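Local atomic coordinates of extracellular ligand-binding receptor (PDB entry 4M88), a protein that probably binds an amino acid or similar small solute outside the cell and delivers it to an ABC transporter. Residues Ile28-Ala33 / Lys275-Gln280; Pro72-Ser77 / Ala313-Thr318; Val99-Val104 / Ala317-Met322; Ile129-Ser134 / Arg342-Gly347; Gln137-Ser142 / Pro226-Ser231. All blocks are in the same frame, centred on the assembly; numbering follows the deposited sequence.

Contact 1 (Ile28-Ala33 / Lys275-Gln280); sequences IKAYLA and KEAFPQ
Ala-30 and Ala-277 meet where two helices of the first alpha/beta lobe come together, a small worked example of how alanines let helices approach closely. Helix 18-37 packs against the last turn of helix 265-277, and with no more than a methyl group on either residue the CA atoms of Ala-30 and Ala-277 stand 5.5 Å apart. The Ala-277 methyl points at its neighbour, with CB 4.0 Å from Ala-30 CA; the two CB atoms are 4.2 Å apart. This is the tight part: Ala-30 is buried, and Ala-273 and Met-274, one turn back on helix 265-277, also touch it.

Outward from this pair the packing slackens. Phe-278 is the first residue to leave helical geometry, and its CG is turned anti to the carbonyl carbon (chi1 -55°), which turns the ring toward helix 18-37. Its far end reaches that helix with CZ 4.4 Å from Lys-29 CB, and that carbon sits near the ring plane, at the edge, not over a face. Phe-278 is partly exposed and Lys-29 is exposed. Beyond CB the lysine chain runs outward, leaving the phenylalanine behind, and its NZ is hydrogen-bonded to Asn-25 OD1 on the preceding turn of its own helix.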
# COMPACT_ATOMS: atom_id res chain seq x y z
N ILE A 28 9.23 9.20 -1.80
CA ILE A 28 9.56 9.96 -0.60
C ILE A 28 10.62 11.01 -0.94
O ILE A 28 10.47 12.18 -0.58
CB ILE A 28 10.08 9.03 0.52
CG1 ILE A 28 8.96 8.13 1.03
CG2 ILE A 28 10.66 9.84 1.68
CD1 ILE A 28 9.48 6.97 1.91
N LYS A 29 11.67 10.61 -1.66
CA LYS A 29 12.73 11.54 -2.02
C LYS A 29 12.23 12.64 -2.92
O LYS A 29 12.65 13.80 -2.80
CB LYS A 29 13.87 10.80 -2.72
CG LYS A 29 14.67 9.91 -1.82
CD LYS A 29 15.68 9.15 -2.64
CE LYS A 29 16.74 8.52 -1.77
NZ LYS A 29 17.53 7.51 -2.51
N ALA A 30 11.34 12.28 -3.84
CA ALA A 30 10.73 13.25 -4.75
C ALA A 30 10.01 14.33 -3.95
O ALA A 30 10.17 15.52 -4.23
CB ALA A 30 9.79 12.57 -5.73
N TYR A 31 9.23 13.94 -2.95
CA TYR A 31 8.57 14.96 -2.13
C TYR A 31 9.57 15.81 -1.35
O TYR A 31 9.48 17.05 -1.35
CB TYR A 31 7.55 14.38 -1.15
CG TYR A 31 7.05 15.48 -0.23
CD1 TYR A 31 6.20 16.47 -0.71
CD2 TYR A 31 7.50 15.58 1.09
CE1 TYR A 31 5.78 17.51 0.12
CE2 TYR A 31 7.09 16.62 1.91
CZ TYR A 31 6.23 17.58 1.42
OH TYR A 31 5.79 18.60 2.24
N LEU A 32 10.52 15.16 -0.67
CA LEU A 32 11.51 15.88 0.13
C LEU A 32 12.30 16.90 -0.68
O LEU A 32 12.57 18.00 -0.20
CB LEU A 32 12.45 14.90 0.83
CG LEU A 32 11.75 13.99 1.85
CD1 LEU A 32 12.79 13.20 2.63
CD2 LEU A 32 10.85 14.78 2.78
N ALA A 33 12.67 16.55 -1.91
CA ALA A 33 13.36 17.49 -2.77
C ALA A 33 12.48 18.69 -3.12
O ALA A 33 12.95 19.83 -3.17
CB ALA A 33 13.87 16.78 -4.05
N LYS A 275 9.57 14.28 -12.10
CA LYS A 275 10.39 14.72 -13.25
C LYS A 275 11.68 15.36 -12.75
O LYS A 275 12.75 15.17 -13.33
CB LYS A 275 9.73 15.79 -14.13
CG LYS A 275 8.24 15.75 -14.30
CD LYS A 275 7.77 14.52 -15.04
CE LYS A 275 6.26 14.55 -15.24
NZ LYS A 275 5.73 13.21 -15.59
N GLU A 276 11.55 16.16 -11.70
CA GLU A 276 12.69 16.87 -11.13
C GLU A 276 13.72 15.90 -10.54
O GLU A 276 14.92 16.02 -10.81
CB GLU A 276 12.21 17.86 -10.07
CG GLU A 276 11.32 18.98 -10.60
CD GLU A 276 10.85 19.95 -9.52
OE1 GLU A 276 10.52 19.49 -8.40
OE2 GLU A 276 10.82 21.17 -9.79
N ALA A 277 13.24 14.94 -9.76
CA ALA A 277 14.11 14.03 -9.03
C ALA A 277 14.59 12.86 -9.88
O ALA A 277 15.73 12.40 -9.74
CB ALA A 277 13.39 13.52 -7.77
N PHE A 278 13.73 12.36 -10.75
CA PHE A 278 14.05 11.18 -11.56
C PHE A 278 13.64 11.38 -13.01
O PHE A 278 12.70 10.73 -13.48
CB PHE A 278 13.35 9.94 -10.98
CG PHE A 278 13.68 9.70 -9.54
CD1 PHE A 278 14.88 9.10 -9.18
CD2 PHE A 278 12.79 10.10 -8.54
CE1 PHE A 278 15.19 8.89 -7.85
CE2 PHE A 278 13.10 9.89 -7.21
CZ PHE A 278 14.30 9.29 -6.86
N PRO A 279 14.34 12.28 -13.73
CA PRO A 279 13.93 12.68 -15.08
C PRO A 279 13.92 11.56 -16.12
O PRO A 279 13.21 11.68 -17.11
CB PRO A 279 14.95 13.75 -15.46
CG PRO A 279 16.11 13.53 -14.56
CD PRO A 279 15.53 13.02 -13.28
N GLN A 280 14.68 10.49 -15.91
CA GLN A 280 14.70 9.39 -16.88
C GLN A 280 13.39 8.62 -16.89
O GLN A 280 13.07 7.93 -17.85
CB GLN A 280 15.85 8.42 -16.62
CG GLN A 280 17.22 9.05 -16.51
CD GLN A 280 17.51 10.02 -17.64
OE1 GLN A 280 17.10 9.82 -18.79
NE2 GLN A 280 18.24 11.09 -17.32

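Contact 2 (Pro72-Ser77 / Ala313-Thr318); sequences PLALIS and ANLAAT
Leu-315 of helix 312-321 meets Ala-74 and Leu-73 with a single methyl group, and following that leucine outward shows how one side chain can join a helix to a sheet. Its CB heads toward the strand but is still more than 5 Å from any atom of 72-77, and so is CG, which lies anti to the backbone N (chi1 175°). That torsion carries the branch point away from the helix and leaves the contact to one of the two methyl groups, CD2.

CD2 goes on to the strand. It rests 3.9 Å from Ala-74 CB, methyl against methyl, and 4.1 Å from Leu-73 O, a purely van der Waals approach to a carbonyl whose residue already takes part in backbone bonding with Val-6 and Val-99. Leu-73 adds its own CB at 4.5 Å from the same CD2, so one methyl serves both Leu-73 and Ala-74. CD1 stays with its own helix: it lies 3.9 Å from CG of Leu-319, one turn further along.

All three residues that touch are buried, and no hydrogen bond crosses the contact, which is van der Waals packing throughout, covering 98 Å² in total. Around it the packing is shared out among several elements: Leu-315 also leans on Ala-301 of helix 286-303 and on Val-99 of the adjoining strand 99-101, Leu-73 meets Leu-302 of that same helix, and strand 74-76 runs between strands 4-11 and 99-101 in the five-stranded parallel sheet.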
# COMPACT_ATOMS: atom_id res chain seq x y z
N PRO A 72 14.66 10.53 14.48
CA PRO A 72 13.73 10.94 13.41
C PRO A 72 12.41 11.42 14.01
O PRO A 72 12.03 10.96 15.09
CB PRO A 72 13.50 9.64 12.64
CG PRO A 72 13.63 8.56 13.70
CD PRO A 72 14.70 9.06 14.64
N LEU A 73 11.74 12.35 13.33
CA LEU A 73 10.39 12.75 13.74
C LEU A 73 9.41 11.66 13.36
O LEU A 73 8.42 11.41 14.06
CB LEU A 73 9.97 14.05 13.04
CG LEU A 73 10.35 15.36 13.71
CD1 LEU A 73 11.84 15.55 13.69
CD2 LEU A 73 9.66 16.53 13.03
N ALA A 74 9.69 11.02 12.23
CA ALA A 74 8.77 10.03 11.68
C ALA A 74 9.52 8.97 10.91
O ALA A 74 10.57 9.25 10.30
CB ALA A 74 7.74 10.70 10.75
N LEU A 75 8.98 7.76 10.95
CA LEU A 75 9.37 6.70 10.04
C LEU A 75 8.29 6.64 8.97
O LEU A 75 7.10 6.65 9.29
CB LEU A 75 9.46 5.36 10.78
CG LEU A 75 10.56 5.31 11.83
CD1 LEU A 75 10.53 3.99 12.59
CD2 LEU A 75 11.95 5.51 11.19
N ILE A 76 8.71 6.62 7.71
CA ILE A 76 7.75 6.76 6.62
C ILE A 76 7.50 5.43 5.95
O ILE A 76 8.44 4.79 5.47
CB ILE A 76 8.24 7.74 5.54
CG1 ILE A 76 8.65 9.08 6.16
CG2 ILE A 76 7.14 7.94 4.47
CD1 ILE A 76 7.53 9.77 6.90
N SER A 77 6.24 5.01 5.95
CA SER A 77 5.75 3.86 5.17
C SER A 77 6.63 2.59 5.24
O SER A 77 7.16 2.15 4.23
CB SER A 77 5.52 4.27 3.71
OG SER A 77 4.68 3.34 3.06
N ALA A 313 6.42 14.61 19.11
CA ALA A 313 5.23 14.97 19.87
C ALA A 313 4.41 16.05 19.15
O ALA A 313 3.18 15.96 19.08
CB ALA A 313 5.59 15.41 21.26
N ASN A 314 5.07 17.08 18.63
CA ASN A 314 4.36 18.09 17.83
C ASN A 314 3.66 17.48 16.63
O ASN A 314 2.50 17.80 16.32
CB ASN A 314 5.32 19.17 17.31
CG ASN A 314 5.86 20.05 18.41
OD1 ASN A 314 7.07 20.06 18.66
ND2 ASN A 314 4.98 20.79 19.07
N LEU A 315 4.38 16.61 15.91
CA LEU A 315 3.82 15.99 14.72
C LEU A 315 2.59 15.15 15.06
O LEU A 315 1.53 15.31 14.45
CB LEU A 315 4.89 15.15 14.00
CG LEU A 315 4.41 14.34 12.80
CD1 LEU A 315 3.72 15.23 11.78
CD2 LEU A 315 5.61 13.68 12.15
N ALA A 316 2.70 14.29 16.06
CA ALA A 316 1.57 13.46 16.48
C ALA A 316 0.38 14.31 16.94
O ALA A 316 -0.76 14.00 16.61
CB ALA A 316 1.99 12.51 17.59
N ALA A 317 0.66 15.37 17.69
CA ALA A 317 -0.38 16.25 18.19
C ALA A 317 -1.10 16.87 17.01
O ALA A 317 -2.33 16.99 17.01
CB ALA A 317 0.22 17.34 19.09
N THR A 318 -0.34 17.26 15.99
CA THR A 318 -0.93 17.95 14.85
C THR A 318 -1.75 17.01 13.95
O THR A 318 -2.86 17.34 13.58
CB THR A 318 0.14 18.68 14.03
OG1 THR A 318 0.74 19.69 14.85
CG2 THR A 318 -0.48 19.33 12.81

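Contact 3 (Val99-Val104 / Ala317-Met322); sequences VVVNGV and ATLSTM
No ring or amide has a face or edge in the meeting of Leu-319 with Val-99 and Val-101: branched aliphatic groups do all the touching, and the flat group beside them is the ring of Phe-119, on the next strand, which both Leu-319 and Val-99 also contact. The setting is the parallel sheet of the first lobe, a Rossmann-like alpha/beta layer, with helix 312-321 packed against strand 99-101.

Leu-319 and Val-99 reach toward each other tip to tip. The leucine's CD1 comes within 4.0 Å of Val-99 CG2, while the backbones remain well apart, the closest CA atoms, those of Val-99 and Leu-319, being 9.8 Å from each other. In Val-99 it is CG2 that lies anti to the backbone N, which leaves CG1 wedged between the N and the carbonyl carbon (chi1 58°), the crowded position; that second methyl packs on Leu-315.

Two residues along, Val-101 presents a methyl from the same side of the strand, and Val-298 of helix 286-303 covers it as well. One leucine methyl thus bridges both valines, the second contact being the looser: Leu-319 CD1 to Val-101 CG2, 4.4 Å.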
# COMPACT_ATOMS: atom_id res chain seq x y z
N VAL A 99 6.63 8.93 15.27
CA VAL A 99 5.36 8.55 14.69
C VAL A 99 5.67 7.75 13.43
O VAL A 99 6.70 8.00 12.77
CB VAL A 99 4.50 9.78 14.37
CG1 VAL A 99 5.22 10.65 13.46
CG2 VAL A 99 3.24 9.37 13.70
N VAL A 100 4.83 6.77 13.14
CA VAL A 100 5.01 5.97 11.93
C VAL A 100 3.89 6.36 10.99
O VAL A 100 2.72 6.28 11.35
CB VAL A 100 4.93 4.45 12.21
CG1 VAL A 100 5.15 3.68 10.91
CG2 VAL A 100 5.98 4.04 13.24
N VAL A 101 4.26 6.82 9.80
CA VAL A 101 3.26 7.36 8.88
C VAL A 101 3.13 6.43 7.69
O VAL A 101 4.06 6.30 6.88
CB VAL A 101 3.60 8.79 8.43
CG1 VAL A 101 2.59 9.28 7.39
CG2 VAL A 101 3.61 9.73 9.63
N ASN A 102 1.97 5.79 7.63
CA ASN A 102 1.64 4.76 6.65
C ASN A 102 2.31 3.42 6.93
O ASN A 102 3.35 3.35 7.61
CB ASN A 102 1.90 5.21 5.20
CG ASN A 102 1.00 4.50 4.20
OD1 ASN A 102 -0.20 4.33 4.45
ND2 ASN A 102 1.58 4.05 3.09
N GLY A 103 1.69 2.36 6.43
CA GLY A 103 2.22 1.02 6.56
C GLY A 103 1.69 0.23 5.38
O GLY A 103 0.54 0.42 4.96
N VAL A 104 2.55 -0.61 4.81
CA VAL A 104 2.18 -1.50 3.71
C VAL A 104 2.56 -2.91 4.13
O VAL A 104 3.72 -3.15 4.47
CB VAL A 104 2.97 -1.17 2.44
CG1 VAL A 104 2.62 -2.15 1.31
CG2 VAL A 104 2.72 0.27 2.03
N ALA A 317 0.66 15.37 17.69
CA ALA A 317 -0.38 16.25 18.19
C ALA A 317 -1.10 16.87 17.01
O ALA A 317 -2.33 16.99 17.01
CB ALA A 317 0.22 17.34 19.09
N THR A 318 -0.34 17.26 15.99
CA THR A 318 -0.93 17.95 14.85
C THR A 318 -1.75 17.01 13.95
O THR A 318 -2.86 17.34 13.58
CB THR A 318 0.14 18.68 14.03
OG1 THR A 318 0.74 19.69 14.85
CG2 THR A 318 -0.48 19.33 12.81
N LEU A 319 -1.17 15.85 13.60
CA LEU A 319 -1.89 14.86 12.80
C LEU A 319 -3.27 14.58 13.39
O LEU A 319 -4.27 14.56 12.67
CB LEU A 319 -1.09 13.55 12.74
CG LEU A 319 0.19 13.58 11.89
CD1 LEU A 319 0.98 12.31 12.08
CD2 LEU A 319 -0.14 13.79 10.43
N SER A 320 -3.36 14.44 14.71
CA SER A 320 -4.60 14.05 15.36
C SER A 320 -5.59 15.18 15.59
O SER A 320 -6.74 14.92 15.91
CB SER A 320 -4.31 13.36 16.69
OG SER A 320 -3.60 12.15 16.49
N THR A 321 -5.15 16.43 15.44
CA THR A 321 -6.02 17.56 15.77
C THR A 321 -6.23 18.57 14.64
O THR A 321 -7.00 19.51 14.81
CB THR A 321 -5.53 18.31 17.04
OG1 THR A 321 -4.24 18.89 16.80
CG2 THR A 321 -5.43 17.37 18.22
N MSE A 322 -5.56 18.38 13.51
CA MSE A 322 -5.67 19.34 12.41
C MSE A 322 -6.97 19.19 11.62
O MSE A 322 -7.31 20.04 10.80
CB MSE A 322 -4.48 19.23 11.45
CG MSE A 322 -4.38 17.91 10.71
SE MSE A 322 -2.67 17.70 9.74
CE MSE A 322 -3.04 15.92 9.03

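Contact 4 (Ile129-Ser134 / Arg342-Gly347); sequences IEEIVS and RYVNIG
Helix 125-138, the first helix of the second alpha/beta lobe, is laid over the chain as it returns for the last time to that lobe's sheet, and Glu-131 carries most of the contact by sliding between Val-344 and Ile-346. The acidic residue acts here through its aliphatic part. Its CG, anti to the backbone N (chi1 -179°), is 3.5 Å from Val-344 CG1 and 3.6 Å from Ile-346 CD1. A bend at the next torsion (chi2 82°) then turns the carboxylate aside from the two methyls.

The partners arrive differently. Val-344 runs past Glu-131 in the opposite sense, its CG1 also lying 3.7 Å from Glu-131 CB, whereas Ile-346 comes in at a slant and brings CD1 up to the helix backbone, 3.8 Å from Glu-131 O and 4.3 Å from Ile-132 CA. Between them Asn-345 points away from the helix, and its ND2 donates to Tyr-343 OH over 3.3 Å, almost straight (165°) and with the oxygen in the amide plane. That bond ties the tyrosine to the beginning of strand 345-349 on the side turned from the helix.

Val-253 of the neighbouring strand touches Ile-132, Val-344 and Ile-346 alike, closing the apolar layer underneath, while Gln-127 NE2, on the same helix, is hydrogen-bonded to Arg-342 O in the loop leading to the strand. A helix packed on a sheet whose late strand, 345-349, runs antiparallel to 250-254 fits the two-lobed type I periplasmic-binding fold, in which the chain passes between the lobes three times.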
# COMPACT_ATOMS: atom_id res chain seq x y z
N ILE A 129 -11.29 -4.96 0.14
CA ILE A 129 -11.94 -6.25 -0.07
C ILE A 129 -13.47 -6.14 -0.09
O ILE A 129 -14.14 -6.82 -0.90
CB ILE A 129 -11.47 -7.26 1.00
CG1 ILE A 129 -10.05 -7.74 0.67
CG2 ILE A 129 -12.40 -8.46 1.07
CD1 ILE A 129 -9.34 -8.40 1.85
N GLU A 130 -14.03 -5.30 0.77
CA GLU A 130 -15.47 -5.08 0.76
C GLU A 130 -15.90 -4.49 -0.58
O GLU A 130 -16.92 -4.89 -1.15
CB GLU A 130 -15.91 -4.19 1.92
CG GLU A 130 -15.87 -4.91 3.28
CD GLU A 130 -16.02 -3.97 4.47
OE1 GLU A 130 -15.81 -2.74 4.31
OE2 GLU A 130 -16.34 -4.47 5.57
N GLU A 131 -15.11 -3.55 -1.08
CA GLU A 131 -15.35 -2.95 -2.40
C GLU A 131 -15.25 -3.98 -3.53
O GLU A 131 -16.06 -3.96 -4.46
CB GLU A 131 -14.34 -1.82 -2.63
CG GLU A 131 -14.50 -1.11 -3.95
CD GLU A 131 -15.59 -0.05 -3.90
OE1 GLU A 131 -16.24 0.10 -2.85
OE2 GLU A 131 -15.77 0.64 -4.93
N ILE A 132 -14.26 -4.86 -3.47
CA ILE A 132 -14.11 -5.91 -4.49
C ILE A 132 -15.33 -6.81 -4.50
O ILE A 132 -15.85 -7.15 -5.56
CB ILE A 132 -12.88 -6.78 -4.24
CG1 ILE A 132 -11.64 -6.08 -4.74
CG2 ILE A 132 -13.00 -8.10 -4.99
CD1 ILE A 132 -10.39 -6.87 -4.46
N VAL A 133 -15.79 -7.20 -3.31
CA VAL A 133 -16.92 -8.11 -3.26
C VAL A 133 -18.21 -7.44 -3.76
O VAL A 133 -19.02 -8.08 -4.43
CB VAL A 133 -17.09 -8.75 -1.86
CG1 VAL A 133 -18.27 -9.70 -1.86
CG2 VAL A 133 -15.82 -9.51 -1.51
N SER A 134 -18.37 -6.15 -3.46
CA SER A 134 -19.48 -5.38 -4.01
C SER A 134 -19.40 -5.33 -5.55
O SER A 134 -20.41 -5.50 -6.26
CB SER A 134 -19.45 -3.96 -3.45
OG SER A 134 -20.35 -3.11 -4.14
N ARG A 342 -10.49 6.90 3.41
CA ARG A 342 -11.44 5.88 2.95
C ARG A 342 -11.56 5.87 1.42
O ARG A 342 -12.53 5.36 0.85
CB ARG A 342 -12.82 6.09 3.58
CG ARG A 342 -12.97 5.51 5.00
CD ARG A 342 -14.47 5.35 5.37
NE ARG A 342 -14.90 3.95 5.35
CZ ARG A 342 -15.98 3.50 4.71
NH1 ARG A 342 -16.75 4.33 4.02
NH2 ARG A 342 -16.29 2.21 4.76
N TYR A 343 -10.56 6.43 0.75
CA TYR A 343 -10.53 6.44 -0.72
C TYR A 343 -10.25 5.03 -1.25
O TYR A 343 -9.22 4.44 -0.96
CB TYR A 343 -9.47 7.42 -1.24
CG TYR A 343 -9.37 7.50 -2.76
CD1 TYR A 343 -9.92 8.58 -3.44
CD2 TYR A 343 -8.73 6.51 -3.50
CE1 TYR A 343 -9.84 8.66 -4.83
CE2 TYR A 343 -8.65 6.58 -4.88
CZ TYR A 343 -9.19 7.66 -5.54
OH TYR A 343 -9.11 7.73 -6.91
N VAL A 344 -11.16 4.51 -2.06
CA VAL A 344 -10.93 3.24 -2.74
C VAL A 344 -11.52 3.36 -4.14
O VAL A 344 -12.65 3.82 -4.30
CB VAL A 344 -11.59 2.07 -1.97
CG1 VAL A 344 -11.79 0.89 -2.88
CG2 VAL A 344 -10.76 1.67 -0.75
N ASN A 345 -10.77 2.96 -5.16
CA ASN A 345 -11.24 3.13 -6.53
C ASN A 345 -10.75 1.95 -7.36
O ASN A 345 -9.55 1.69 -7.43
CB ASN A 345 -10.71 4.45 -7.10
CG ASN A 345 -11.40 4.86 -8.40
OD1 ASN A 345 -12.25 4.15 -8.93
ND2 ASN A 345 -11.04 6.03 -8.90
N ILE A 346 -11.67 1.22 -7.97
CA ILE A 346 -11.25 0.03 -8.70
C ILE A 346 -10.96 0.38 -10.15
O ILE A 346 -11.82 0.91 -10.85
CB ILE A 346 -12.33 -1.05 -8.68
CG1 ILE A 346 -12.64 -1.45 -7.24
CG2 ILE A 346 -11.87 -2.25 -9.48
CD1 ILE A 346 -13.72 -2.49 -7.14
N GLY A 347 -9.74 0.09 -10.58
CA GLY A 347 -9.38 0.24 -11.98
C GLY A 347 -9.42 -1.13 -12.64
O GLY A 347 -9.22 -2.14 -11.97

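Contact 5 (Gln137-Ser142 / Pro226-Ser231); sequences QMLGMS and PLFVLS
Pro-226 opens the strand-side half of the contact with Met-141, a selenomethionine in this crystal: the ring atom CG lies 3.6 Å from Met-141 CE, the two side chains meeting at a slant. Leu-227 turns its side chain the other way, toward Ile-215 and Leu-218 of helix 208-220. Phe-228 comes back to the first face, and its ring edge takes both Met-141 and Leu-139. CZ is 3.8 Å from Met-141 CE and also 3.8 Å from Leu-139 CD1, each of these carbons near the ring plane.

The selenium completes a Met-aromatic contact of the edge-on kind, with Met-141 SE 5.1 Å from the Phe-228 ring centroid and 84° off its normal. What brings the two partners side by side is the end of helix 125-138, closed by a Schellman motif with Gly-140 at positive phi; Leu-139 and Met-141 flank that glycine, and the selenomethionine chain stays extended beyond CG, long enough to get its CE to both proline and ring. Replacing Phe-228 with an alanine would probably leave Leu-139 CD1 and Met-141 SE and CE without the ring edge they rest on and open a gap between helix end and sheet.

Further on, Leu-230 packs against Ile-132, back on helix 125-138, and Ser-231 OG lies within hydrogen-bonding reach of both Val-253 O on strand 250-254 and Glu-128 OE2.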
# COMPACT_ATOMS: atom_id res chain seq x y z
N GLN A 137 -20.35 -8.57 -7.28
CA GLN A 137 -21.79 -8.70 -7.41
C GLN A 137 -22.39 -7.89 -8.56
O GLN A 137 -23.34 -8.33 -9.19
CB GLN A 137 -22.49 -8.34 -6.11
CG GLN A 137 -22.53 -9.49 -5.16
CD GLN A 137 -23.72 -9.42 -4.25
OE1 GLN A 137 -23.99 -8.39 -3.65
NE2 GLN A 137 -24.45 -10.53 -4.14
N MSE A 138 -21.84 -6.71 -8.81
CA MSE A 138 -22.34 -5.89 -9.91
C MSE A 138 -21.91 -6.46 -11.26
O MSE A 138 -22.47 -6.11 -12.30
CB MSE A 138 -21.87 -4.44 -9.75
CG MSE A 138 -22.32 -3.84 -8.43
SE MSE A 138 -22.05 -1.91 -8.33
CE MSE A 138 -20.10 -1.83 -8.33
N LEU A 139 -20.93 -7.36 -11.25
CA LEU A 139 -20.56 -8.07 -12.48
C LEU A 139 -21.43 -9.32 -12.65
O LEU A 139 -21.24 -10.10 -13.58
CB LEU A 139 -19.08 -8.47 -12.47
CG LEU A 139 -18.10 -7.32 -12.25
CD1 LEU A 139 -16.65 -7.82 -12.27
CD2 LEU A 139 -18.31 -6.24 -13.27
N GLY A 140 -22.36 -9.51 -11.73
CA GLY A 140 -23.30 -10.62 -11.82
C GLY A 140 -22.76 -11.92 -11.25
O GLY A 140 -23.29 -12.99 -11.52
N MSE A 141 -21.71 -11.82 -10.44
CA MSE A 141 -21.08 -13.03 -9.92
C MSE A 141 -21.78 -13.58 -8.69
O MSE A 141 -22.19 -12.82 -7.80
CB MSE A 141 -19.60 -12.78 -9.61
CG MSE A 141 -18.81 -12.41 -10.84
SE MSE A 141 -16.97 -11.92 -10.45
CE MSE A 141 -16.38 -11.57 -12.28
N SER A 142 -21.91 -14.90 -8.64
CA SER A 142 -22.48 -15.60 -7.49
C SER A 142 -21.46 -16.59 -6.91
O SER A 142 -21.70 -17.18 -5.86
CB SER A 142 -23.76 -16.32 -7.89
OG SER A 142 -23.52 -17.24 -8.95
N PRO A 226 -12.25 -12.81 -14.82
CA PRO A 226 -11.70 -11.61 -14.19
C PRO A 226 -10.94 -11.95 -12.92
O PRO A 226 -11.39 -12.80 -12.14
CB PRO A 226 -12.96 -10.80 -13.83
CG PRO A 226 -13.93 -11.19 -14.89
CD PRO A 226 -13.69 -12.66 -15.13
N LEU A 227 -9.79 -11.31 -12.73
CA LEU A 227 -9.00 -11.48 -11.52
C LEU A 227 -9.00 -10.13 -10.82
O LEU A 227 -9.03 -9.08 -11.49
CB LEU A 227 -7.56 -11.88 -11.89
CG LEU A 227 -7.40 -13.04 -12.87
CD1 LEU A 227 -5.90 -13.28 -13.13
CD2 LEU A 227 -8.06 -14.32 -12.34
N PHE A 228 -9.03 -10.14 -9.50
CA PHE A 228 -9.05 -8.89 -8.75
C PHE A 228 -7.90 -8.89 -7.77
O PHE A 228 -7.60 -9.90 -7.14
CB PHE A 228 -10.36 -8.73 -7.97
CG PHE A 228 -11.59 -9.01 -8.79
CD1 PHE A 228 -12.01 -8.10 -9.75
CD2 PHE A 228 -12.32 -10.17 -8.60
CE1 PHE A 228 -13.15 -8.35 -10.51
CE2 PHE A 228 -13.46 -10.43 -9.35
CZ PHE A 228 -13.87 -9.52 -10.30
N VAL A 229 -7.23 -7.75 -7.66
CA VAL A 229 -6.11 -7.64 -6.74
C VAL A 229 -6.21 -6.34 -5.97
O VAL A 229 -6.88 -5.40 -6.41
CB VAL A 229 -4.75 -7.68 -7.47
CG1 VAL A 229 -4.62 -8.96 -8.28
CG2 VAL A 229 -4.58 -6.46 -8.36
N LEU A 230 -5.55 -6.29 -4.81
CA LEU A 230 -5.56 -5.09 -3.99
C LEU A 230 -4.43 -4.15 -4.39
O LEU A 230 -3.72 -4.41 -5.37
CB LEU A 230 -5.44 -5.47 -2.51
CG LEU A 230 -6.48 -6.47 -2.01
CD1 LEU A 230 -6.30 -6.73 -0.51
CD2 LEU A 230 -7.87 -5.96 -2.29
N SER A 231 -4.26 -3.07 -3.63
CA SER A 231 -3.33 -2.00 -3.99
C SER A 231 -1.85 -2.36 -3.84
O SER A 231 -1.12 -1.66 -3.13
CB SER A 231 -3.61 -0.76 -3.13
OG SER A 231 -4.83 -0.16 -3.48

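The five contacts fall into two groups, one for each lobe. Contacts 2 and 3, centres 6 Å apart, share helix 312-321 and the neighbouring strands 74-76 and 99-101; contact 1, about 22 Å between centres from contact 2, touches it where Ile-28 of helix 18-37 meets Ile-76 of strand 74-76. Contacts 4 and 5, centres 10 Å apart, share helix 125-138 and the second sheet, about 37 Å separating the centres of contacts 2 and 5. Along the chain contact 5 is nested within the loops of the others, while contact 4 crosses contacts 1 to 3. Each lobe is built from separate parts of the sequence, with the C-terminal part returning to both, consistent with a two-lobed solute receptor.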